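Local coordinates for protein tryptophan halogenase superfamily (Brevundimonas sp. BAL3, PDB 6FRL) that probably catalyses the flavin-dependent halogenation of an aromatic substrate, with a preference for bromination over chlorination, at residues L246-A251 and G290-S295; A250-Q255 and P319-F324. One frame throughout, in Å; residues are numbered along the deposited sequence.

Contact 1. Residues L246-A251 and G290-S295; sequences LPCDAA and GLVFSS
Ala250 lies over one face of the Phe293 ring, its CB 4.2 Å from the ring centroid and displaced toward the rim. This is a CH-pi contact, and the ring atom nearest to Ala250 CB is CZ. Leu291 O of the same strand lies at the ring edge, in the plane. With Phe293 CG between the backbone N and the carbonyl carbon (chi1 65°), the ring starts back toward the neighbouring strand, where Ala250 lies.

The second flat group is the Asp249 carboxylate. Both its oxygens bind Ser295, each with its syn lone pair. Ser295 N donates to Asp249 OD1 over 2.8 Å, and the bond is nearly straight at 171°. Ser295 OG donates to Asp249 OD2 over 3.0 Å. With both oxygens held by one residue, the carboxylate is probably fixed in its rotation.

The backbones form a classic beta bulge, with Asp249 and Ala250 both facing Phe293. Phe293 O takes a bond from Asp249 N at 3.1 Å, with the donor above the carbonyl plane, and a weak one from Ala250 N. Phe293 N returns a bond to Ala250 O at 3.1 Å. The antiparallel pairing continues to Ala251 and Val292, a non-hydrogen-bonded pair. On their side of the sheet Cys248 CB packs 3.5 Å from Val292 CG1. The bulge falls where strand 250-257 begins and strand 286-293 ends.

Helix 300-307 packs on the Phe293 side, where Ala303 touches both Phe293 and Leu291. Phe411 of helix 410-417 meets Cys248 and Ser294, and Ser294 OG bonds to His297 ND1. Strand 276-282 flanks strand 286-293 on the side away from strand 250-257, and its Trp277 and Trp279 touch Val292.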
loop_
_atom_site.group_PDB
_atom_site.type_symbol
_atom_site.label_atom_id
_atom_site.label_comp_id
_atom_site.label_asym_id
_atom_site.label_seq_id
_atom_site.Cartn_x
_atom_site.Cartn_y
_atom_site.Cartn_z
ATOM N N LEU B 246 2.584 -3.673 -27.076
ATOM C CA LEU B 246 3.566 -4.768 -27.023
ATOM C C LEU B 246 3.746 -5.346 -28.415
ATOM O O LEU B 246 2.770 -5.801 -29.004
ATOM C CB LEU B 246 3.079 -5.850 -26.052
ATOM C CG LEU B 246 3.062 -5.368 -24.595
ATOM C CD1 LEU B 246 2.047 -6.095 -23.730
ATOM C CD2 LEU B 246 4.441 -5.477 -23.979
ATOM N N PRO B 247 4.977 -5.324 -28.956
ATOM C CA PRO B 247 5.151 -5.735 -30.361
ATOM C C PRO B 247 4.860 -7.219 -30.637
ATOM O O PRO B 247 4.137 -7.537 -31.593
ATOM C CB PRO B 247 6.622 -5.433 -30.639
ATOM C CG PRO B 247 7.301 -5.492 -29.310
ATOM C CD PRO B 247 6.270 -5.069 -28.291
ATOM N N CYS B 248 5.393 -8.108 -29.793
ATOM C CA CYS B 248 5.380 -9.532 -30.075
ATOM C C CYS B 248 3.950 -10.091 -30.093
ATOM O O CYS B 248 3.082 -9.687 -29.294
ATOM C CB CYS B 248 6.279 -10.287 -29.110
ATOM S SG CYS B 248 8.016 -9.806 -29.265
ATOM N N ASP B 249 3.716 -10.985 -31.052
ATOM C CA ASP B 249 2.378 -11.500 -31.357
ATOM C C ASP B 249 2.326 -13.025 -31.634
ATOM O O ASP B 249 1.308 -13.527 -32.073
ATOM C CB ASP B 249 1.814 -10.706 -32.544
ATOM C CG ASP B 249 2.512 -11.031 -33.863
ATOM O OD1 ASP B 249 3.715 -11.344 -33.880
ATOM O OD2 ASP B 249 1.843 -10.980 -34.908
ATOM N N ALA B 250 3.404 -13.756 -31.343
ATOM C CA ALA B 250 3.438 -15.198 -31.565
ATOM C C ALA B 250 4.505 -15.839 -30.693
ATOM O O ALA B 250 5.386 -15.136 -30.160
ATOM C CB ALA B 250 3.744 -15.491 -33.017
ATOM N N ALA B 251 4.435 -17.165 -30.555
ATOM C CA ALA B 251 5.452 -17.891 -29.829
ATOM C C ALA B 251 5.561 -19.364 -30.232
ATOM O O ALA B 251 4.564 -19.995 -30.591
ATOM C CB ALA B 251 5.184 -17.793 -28.335
ATOM N N GLY B 290 11.452 -21.771 -25.413
ATOM C CA GLY B 290 10.601 -21.067 -26.370
ATOM C C GLY B 290 11.168 -19.768 -26.932
ATOM O O GLY B 290 12.157 -19.247 -26.448
ATOM N N LEU B 291 10.535 -19.280 -27.982
ATOM C CA LEU B 291 10.835 -18.002 -28.559
ATOM C C LEU B 291 9.519 -17.250 -28.679
ATOM O O LEU B 291 8.554 -17.756 -29.276
ATOM C CB LEU B 291 11.477 -18.149 -29.947
ATOM C CG LEU B 291 12.150 -16.868 -30.488
ATOM C CD1 LEU B 291 13.623 -16.838 -30.094
ATOM C CD2 LEU B 291 11.998 -16.713 -32.001
ATOM N N VAL B 292 9.493 -16.052 -28.092
ATOM C CA VAL B 292 8.418 -15.061 -28.296
ATOM C C VAL B 292 8.911 -14.057 -29.344
ATOM O O VAL B 292 10.039 -13.599 -29.234
ATOM C CB VAL B 292 8.125 -14.302 -26.976
ATOM C CG1 VAL B 292 7.148 -13.134 -27.208
ATOM C CG2 VAL B 292 7.624 -15.278 -25.914
ATOM N N PHE B 293 8.089 -13.691 -30.326
ATOM C CA PHE B 293 8.585 -12.834 -31.419
ATOM C C PHE B 293 7.486 -12.109 -32.205
ATOM O O PHE B 293 6.294 -12.413 -32.067
ATOM C CB PHE B 293 9.431 -13.679 -32.375
ATOM C CG PHE B 293 8.647 -14.748 -33.082
ATOM C CD1 PHE B 293 8.394 -15.968 -32.466
ATOM C CD2 PHE B 293 8.134 -14.518 -34.359
ATOM C CE1 PHE B 293 7.652 -16.939 -33.117
ATOM C CE2 PHE B 293 7.386 -15.478 -35.020
ATOM C CZ PHE B 293 7.152 -16.697 -34.402
ATOM N N SER B 294 7.916 -11.150 -33.038
ATOM C CA SER B 294 7.015 -10.399 -33.972
ATOM C C SER B 294 6.964 -11.049 -35.366
ATOM O O SER B 294 7.953 -11.035 -36.075
ATOM C CB SER B 294 7.472 -8.940 -34.114
ATOM O OG SER B 294 6.694 -8.225 -35.069
ATOM N N SER B 295 5.815 -11.598 -35.762
ATOM C CA SER B 295 5.684 -12.250 -37.091
ATOM C C SER B 295 5.872 -11.237 -38.237
ATOM O O SER B 295 6.387 -11.588 -39.293
ATOM C CB SER B 295 4.375 -13.057 -37.234
ATOM O OG SER B 295 3.233 -12.237 -37.265
#

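Contact 2. Residues A250-Q255 and P319-F324; sequences AAYAVQ and PRRIPF
Tyr252 meets Arg321 across an antiparallel strand pair at the edge of the mixed sheet, where strand 314-323 is outermost within the chain. Arg321 CG lies over one face of the Tyr252 ring, 3.9 Å from its centroid, in a CH-pi contact. Pro319 CB approaches Tyr252 CD1 to 3.6 Å. The Arg321 chain runs extended from CG to NE, and its guanidinium stands nearly perpendicular to the tyrosine ring, at 88°. One guanidinium face rests on Ala250 CB. An alanine in place of Tyr252 would probably leave Arg321 CG and Pro319 CB without the ring they pack on, opening a gap beside the arginine chain.

Backbone bonds hold the register. Ala251 and Ile322 exchange two, the shorter from Ile322 N to Ala251 O at 2.8 Å. The pair Ala253 and Arg320 is joined by two weak ones. Further out, Asp300 OD1 forms a salt bridge with Arg321 NE, and Leu304 of helix 300-307 touches Tyr252 and Pro319. Phe324 and Phe346 pack edge-to-face. The Phe324 ring reaches Ala251 on the sheet side away from Tyr252, with Phe324 CE1 and CZ each 3.4 Å from Ala251 CB.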
loop_
_atom_site.group_PDB
_atom_site.type_symbol
_atom_site.label_atom_id
_atom_site.label_comp_id
_atom_site.label_asym_id
_atom_site.label_seq_id
_atom_site.Cartn_x
_atom_site.Cartn_y
_atom_site.Cartn_z
ATOM N N ALA B 250 3.404 -13.756 -31.343
ATOM C CA ALA B 250 3.438 -15.198 -31.565
ATOM C C ALA B 250 4.505 -15.839 -30.693
ATOM O O ALA B 250 5.386 -15.136 -30.160
ATOM C CB ALA B 250 3.744 -15.491 -33.017
ATOM N N ALA B 251 4.435 -17.165 -30.555
ATOM C CA ALA B 251 5.452 -17.891 -29.829
ATOM C C ALA B 251 5.561 -19.364 -30.232
ATOM O O ALA B 251 4.564 -19.995 -30.591
ATOM C CB ALA B 251 5.184 -17.793 -28.335
ATOM N N TYR B 252 6.781 -19.898 -30.139
ATOM C CA TYR B 252 7.043 -21.316 -30.277
ATOM C C TYR B 252 7.550 -21.878 -28.937
ATOM O O TYR B 252 8.386 -21.265 -28.277
ATOM C CB TYR B 252 8.101 -21.551 -31.349
ATOM C CG TYR B 252 7.581 -21.612 -32.775
ATOM C CD1 TYR B 252 6.833 -22.690 -33.213
ATOM C CD2 TYR B 252 7.902 -20.619 -33.700
ATOM C CE1 TYR B 252 6.397 -22.767 -34.514
ATOM C CE2 TYR B 252 7.474 -20.687 -35.008
ATOM C CZ TYR B 252 6.712 -21.757 -35.414
ATOM O OH TYR B 252 6.249 -21.825 -36.724
ATOM N N ALA B 253 7.050 -23.042 -28.531
ATOM C CA ALA B 253 7.556 -23.714 -27.327
ATOM C C ALA B 253 7.914 -25.150 -27.659
ATOM O O ALA B 253 7.269 -25.776 -28.521
ATOM C CB ALA B 253 6.525 -23.682 -26.211
ATOM N N VAL B 254 8.920 -25.667 -26.965
ATOM C CA VAL B 254 9.357 -27.020 -27.155
ATOM C C VAL B 254 10.075 -27.494 -25.880
ATOM O O VAL B 254 10.946 -26.765 -25.342
ATOM C CB VAL B 254 10.263 -27.138 -28.410
ATOM C CG1 VAL B 254 11.515 -26.280 -28.287
ATOM C CG2 VAL B 254 10.669 -28.588 -28.688
ATOM N N GLN B 255 9.681 -28.687 -25.396
ATOM C CA GLN B 255 10.355 -29.323 -24.274
ATOM C C GLN B 255 11.642 -29.978 -24.771
ATOM O O GLN B 255 11.676 -30.543 -25.864
ATOM C CB GLN B 255 9.472 -30.379 -23.568
ATOM C CG GLN B 255 8.280 -29.863 -22.787
ATOM C CD GLN B 255 8.658 -29.123 -21.505
ATOM O OE1 GLN B 255 8.633 -27.880 -21.482
ATOM N NE2 GLN B 255 8.980 -29.866 -20.433
ATOM N N PRO B 319 8.369 -28.105 -32.470
ATOM C CA PRO B 319 7.757 -26.925 -31.858
ATOM C C PRO B 319 6.302 -26.723 -32.260
ATOM O O PRO B 319 5.969 -26.931 -33.425
ATOM C CB PRO B 319 8.611 -25.764 -32.395
ATOM C CG PRO B 319 9.874 -26.395 -32.884
ATOM C CD PRO B 319 9.462 -27.725 -33.392
ATOM N N ARG B 320 5.453 -26.336 -31.303
ATOM C CA ARG B 320 4.090 -25.907 -31.608
ATOM C C ARG B 320 4.064 -24.394 -31.576
ATOM O O ARG B 320 4.684 -23.757 -30.721
ATOM C CB ARG B 320 3.041 -26.483 -30.646
ATOM C CG ARG B 320 2.534 -27.867 -31.061
ATOM C CD ARG B 320 1.164 -28.217 -30.396
ATOM N NE ARG B 320 1.211 -28.539 -28.951
ATOM C CZ ARG B 320 1.033 -27.679 -27.929
ATOM N NH1 ARG B 320 0.796 -26.377 -28.128
ATOM N NH2 ARG B 320 1.119 -28.128 -26.679
ATOM N N ARG B 321 3.324 -23.820 -32.517
ATOM C CA ARG B 321 3.096 -22.398 -32.510
ATOM C C ARG B 321 1.926 -22.132 -31.592
ATOM O O ARG B 321 1.034 -22.974 -31.463
ATOM C CB ARG B 321 2.819 -21.883 -33.900
ATOM C CG ARG B 321 3.440 -20.539 -34.167
ATOM C CD ARG B 321 2.993 -20.093 -35.542
ATOM N NE ARG B 321 3.447 -18.757 -35.961
ATOM C CZ ARG B 321 2.757 -17.613 -35.878
ATOM N NH1 ARG B 321 1.554 -17.568 -35.316
ATOM N NH2 ARG B 321 3.289 -16.496 -36.357
ATOM N N ILE B 322 1.967 -20.970 -30.934
ATOM C CA ILE B 322 0.880 -20.469 -30.081
ATOM C C ILE B 322 0.613 -19.013 -30.495
ATOM O O ILE B 322 1.576 -18.227 -30.597
ATOM C CB ILE B 322 1.248 -20.493 -28.587
ATOM C CG1 ILE B 322 1.918 -21.817 -28.190
ATOM C CG2 ILE B 322 -0.002 -20.274 -27.743
ATOM C CD1 ILE B 322 2.645 -21.778 -26.847
ATOM N N PRO B 323 -0.658 -18.663 -30.817
ATOM C CA PRO B 323 -0.985 -17.232 -30.925
ATOM C C PRO B 323 -1.002 -16.511 -29.562
ATOM O O PRO B 323 -1.453 -17.042 -28.531
ATOM C CB PRO B 323 -2.369 -17.209 -31.599
ATOM C CG PRO B 323 -2.443 -18.494 -32.341
ATOM C CD PRO B 323 -1.651 -19.493 -31.529
ATOM N N PHE B 324 -0.448 -15.309 -29.594
ATOM C CA PHE B 324 -0.368 -14.449 -28.455
ATOM C C PHE B 324 -1.333 -13.384 -28.800
ATOM O O PHE B 324 -1.345 -12.915 -29.934
ATOM C CB PHE B 324 1.024 -13.825 -28.366
ATOM C CG PHE B 324 1.976 -14.571 -27.494
ATOM C CD1 PHE B 324 1.802 -15.935 -27.204
ATOM C CD2 PHE B 324 3.068 -13.893 -26.949
ATOM C CE1 PHE B 324 2.694 -16.595 -26.377
ATOM C CE2 PHE B 324 3.963 -14.549 -26.128
ATOM C CZ PHE B 324 3.778 -15.901 -25.843
#

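Overall arrangement
From the N terminus, both contacts start on strand 250-257 and its lead-in. Contact 1 closes the shorter loop, from 246-251 to 290-295, which holds the strands 268-273 and 276-282. Contact 2 closes a longer one, from 250-255 to 319-324, which also takes in helix 300-307. The two loops overlap and cross, sharing Ala250 and Ala251. Strand 250-257 lies between 286-293 and 314-323 in one sheet. Leu291 O probably accepts a hydrogen bond from Tyr252 N, and Phe324 CE2 packs 3.6 Å from Val292 CG1, so the three neighbouring strands and the residue after the last of them, Phe324, are joined directly.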